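Local coordinates for protein amino Transferase (Eubacterium rectale, PDB 3ELE) that probably transfers amino groups between amino acids and oxo acids with the help of bound pyridoxal-5'-phosphate, as a class I and II aminotransferase, at residues D314-G319 with E380-S385. Sequence-based numbering, arbitrary orientation.
Sequences DLLYEG and EMIKHS
Leu315 lays its branched end across the aliphatic chain of Lys383, roughly at right angles to it, and illustrates how a leucine can use a lysine's methylenes as apolar surface. Its CD2 comes to 3.6 Å from Lys383 CG, and CD1 also touches Lys383 CE. The lysine chain is extended beyond CG and passes across the two methyls, carrying the ammonium group close to the like-charged guanidinium of Arg379. On another flank the same leucine meets Ile382, with CD2 4.0 Å from Ile382 CB. Replacing Leu315 by an alanine would probably open a gap between the helices and strip the Lys383 methylenes of their apolar cover. Deeper in, Ile382 turns its CG2 branch toward the neighbouring helix: chi1 of -61° sets CG1 beside the backbone N and CG2 anti to it, 3.8 Å from Leu316 CD1. Leu316 also rests on Met336, which places its helix against the antiparallel sheet that includes strand 335-339. No hydrogen bond joins the two segments; apolar contact alone links them. Their axes run nearly parallel, at 9° and 9.7 Å apart, an ordinary spacing for packed helices. Such side-by-side helices against an antiparallel sheet are characteristic of the small C-terminal alpha/beta domain of fold-type I aminotransferases.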
ATOM      1  N   ASP A 314       6.828  -2.052  34.491  1.00 33.75           N
ATOM      2  CA  ASP A 314       6.992  -2.040  35.951  1.00 33.97           C
ATOM      3  C   ASP A 314       8.456  -1.962  36.391  1.00 32.90           C
ATOM      4  O   ASP A 314       8.793  -1.243  37.324  1.00 30.43           O
ATOM      5  CB  ASP A 314       6.323  -3.283  36.572  1.00 34.96           C
ATOM      6  CG  ASP A 314       4.817  -3.311  36.369  1.00 34.93           C
ATOM      7  OD1 ASP A 314       4.256  -2.273  36.026  1.00 42.52           O
ATOM      8  OD2 ASP A 314       4.179  -4.362  36.575  1.00 42.68           O
ATOM      9  N   LEU A 315       9.319  -2.683  35.687  1.00 33.77           N
ATOM     10  CA  LEU A 315      10.752  -2.689  35.988  1.00 33.71           C
ATOM     11  C   LEU A 315      11.336  -1.283  35.722  1.00 32.33           C
ATOM     12  O   LEU A 315      11.940  -0.694  36.600  1.00 32.09           O
ATOM     13  CB  LEU A 315      11.452  -3.765  35.154  1.00 33.71           C
ATOM     14  CG  LEU A 315      12.882  -4.180  35.477  1.00 36.59           C
ATOM     15  CD1 LEU A 315      12.941  -4.871  36.863  1.00 39.52           C
ATOM     16  CD2 LEU A 315      13.362  -5.162  34.400  1.00 34.49           C
ATOM     17  N   LEU A 316      11.074  -0.727  34.540  1.00 32.19           N
ATOM     18  CA  LEU A 316      11.560   0.620  34.172  1.00 31.80           C
ATOM     19  C   LEU A 316      10.979   1.724  35.073  1.00 32.26           C
ATOM     20  O   LEU A 316      11.707   2.626  35.511  1.00 30.64           O
ATOM     21  CB  LEU A 316      11.237   0.922  32.691  1.00 32.86           C
ATOM     22  CG  LEU A 316      11.874   2.138  32.021  1.00 31.41           C
ATOM     23  CD1 LEU A 316      13.411   1.971  32.006  1.00 27.94           C
ATOM     24  CD2 LEU A 316      11.324   2.304  30.621  1.00 30.70           C
ATOM     25  N   TYR A 317       9.673   1.650  35.345  1.00 32.61           N
ATOM     26  CA  TYR A 317       9.001   2.639  36.197  1.00 33.25           C
ATOM     27  C   TYR A 317       9.550   2.611  37.630  1.00 33.11           C
ATOM     28  O   TYR A 317       9.848   3.674  38.195  1.00 31.35           O
ATOM     29  CB  TYR A 317       7.474   2.428  36.205  1.00 33.80           C
ATOM     30  CG  TYR A 317       6.718   3.434  37.053  1.00 35.64           C
ATOM     31  CD1 TYR A 317       6.499   4.734  36.589  1.00 28.58           C
ATOM     32  CD2 TYR A 317       6.227   3.096  38.323  1.00 31.89           C
ATOM     33  CE1 TYR A 317       5.812   5.668  37.345  1.00 25.99           C
ATOM     34  CE2 TYR A 317       5.539   4.045  39.102  1.00 33.94           C
ATOM     35  CZ  TYR A 317       5.328   5.335  38.595  1.00 34.84           C
ATOM     36  OH  TYR A 317       4.644   6.294  39.341  1.00 30.15           O
ATOM     37  N   GLU A 318       9.676   1.407  38.200  1.00 33.18           N
ATOM     38  CA  GLU A 318      10.196   1.233  39.557  1.00 34.19           C
ATOM     39  C   GLU A 318      11.629   1.762  39.690  1.00 33.42           C
ATOM     40  O   GLU A 318      11.922   2.507  40.613  1.00 35.61           O
ATOM     41  CB  GLU A 318      10.131  -0.239  40.023  1.00 35.88           C
ATOM     42  CG  GLU A 318       8.717  -0.769  40.282  1.00 40.40           C
ATOM     43  N   GLY A 319      12.502   1.397  38.762  1.00 31.29           N
ATOM     44  CA  GLY A 319      13.899   1.835  38.813  1.00 31.39           C
ATOM     45  C   GLY A 319      14.112   3.324  38.597  1.00 31.22           C
ATOM     46  O   GLY A 319      14.868   3.952  39.331  1.00 30.32           O
ATOM     47  N   GLU A 380      16.467  -7.744  30.572  1.00 40.29           N
ATOM     48  CA  GLU A 380      17.785  -7.676  31.233  1.00 39.50           C
ATOM     49  C   GLU A 380      18.527  -6.364  30.925  1.00 37.42           C
ATOM     50  O   GLU A 380      19.271  -5.883  31.783  1.00 37.86           O
ATOM     51  CB  GLU A 380      18.660  -8.908  30.920  1.00 39.87           C
ATOM     52  CG  GLU A 380      17.968 -10.283  31.100  1.00 45.50           C
ATOM     53  CD  GLU A 380      17.154 -10.416  32.392  1.00 48.27           C
ATOM     54  OE1 GLU A 380      17.747 -10.415  33.487  1.00 48.23           O
ATOM     55  OE2 GLU A 380      15.911 -10.543  32.293  1.00 52.18           O
HETATM   56  N   MSE A 381      18.315  -5.802  29.725  1.00 35.10           N
HETATM   57  CA  MSE A 381      18.921  -4.527  29.345  0.80 34.62           C
HETATM   58  C   MSE A 381      18.367  -3.415  30.256  1.00 34.48           C
HETATM   59  O   MSE A 381      19.118  -2.531  30.665  1.00 34.62           O
HETATM   60  CB  MSE A 381      18.699  -4.224  27.845  0.80 34.34           C
HETATM   61  CG  MSE A 381      19.310  -2.926  27.349  0.80 35.14           C
HETATM   62 SE   MSE A 381      18.217  -1.358  27.810  0.60 34.88          SE
HETATM   63  CE  MSE A 381      17.011  -1.247  26.277  0.80 39.26           C
ATOM     64  N   ILE A 382      17.060  -3.461  30.568  1.00 34.25           N
ATOM     65  CA  ILE A 382      16.432  -2.472  31.477  1.00 34.09           C
ATOM     66  C   ILE A 382      17.130  -2.485  32.855  1.00 34.53           C
ATOM     67  O   ILE A 382      17.455  -1.429  33.386  1.00 33.70           O
ATOM     68  CB  ILE A 382      14.895  -2.684  31.682  1.00 34.33           C
ATOM     69  CG1 ILE A 382      14.139  -2.558  30.364  1.00 33.21           C
ATOM     70  CG2 ILE A 382      14.336  -1.641  32.662  1.00 32.64           C
ATOM     71  CD1 ILE A 382      12.623  -2.724  30.506  1.00 34.72           C
ATOM     72  N   LYS A 383      17.396  -3.680  33.395  1.00 35.78           N
ATOM     73  CA  LYS A 383      18.101  -3.820  34.690  1.00 37.00           C
ATOM     74  C   LYS A 383      19.557  -3.347  34.616  1.00 36.42           C
ATOM     75  O   LYS A 383      20.023  -2.642  35.519  1.00 35.44           O
ATOM     76  CB  LYS A 383      18.088  -5.267  35.194  1.00 37.83           C
ATOM     77  CG  LYS A 383      16.707  -5.865  35.393  1.00 41.91           C
ATOM     78  CD  LYS A 383      16.826  -7.213  36.041  1.00 47.05           C
ATOM     79  CE  LYS A 383      15.485  -7.861  36.244  1.00 49.29           C
ATOM     80  NZ  LYS A 383      15.667  -9.133  37.005  1.00 53.79           N
ATOM     81  N   HIS A 384      20.245  -3.707  33.523  1.00 36.39           N
ATOM     82  CA  HIS A 384      21.664  -3.312  33.339  0.50 35.78           C
ATOM     83  C   HIS A 384      21.800  -1.803  33.059  1.00 35.55           C
ATOM     84  O   HIS A 384      22.858  -1.225  33.286  1.00 34.40           O
ATOM     85  CB  HIS A 384      22.384  -4.124  32.240  0.50 35.83           C
ATOM     86  CG  HIS A 384      22.292  -5.610  32.422  0.50 33.46           C
ATOM     87  ND1 HIS A 384      22.014  -6.469  31.381  0.50 31.86           N
ATOM     88  CD2 HIS A 384      22.350  -6.375  33.534  0.50 33.63           C
ATOM     89  CE1 HIS A 384      21.956  -7.706  31.838  0.50 35.35           C
ATOM     90  NE2 HIS A 384      22.157  -7.677  33.142  0.50 34.61           N
ATOM     91  N   SER A 385      20.727  -1.158  32.600  1.00 34.89           N
ATOM     92  CA  SER A 385      20.735   0.291  32.338  1.00 34.23           C
ATOM     93  C   SER A 385      20.685   1.185  33.582  1.00 33.20           C
ATOM     94  O   SER A 385      21.051   2.364  33.486  1.00 32.10           O
ATOM     95  CB  SER A 385      19.557   0.682  31.453  1.00 33.85           C
ATOM     96  OG  SER A 385      18.325   0.648  32.158  1.00 34.51           O
TER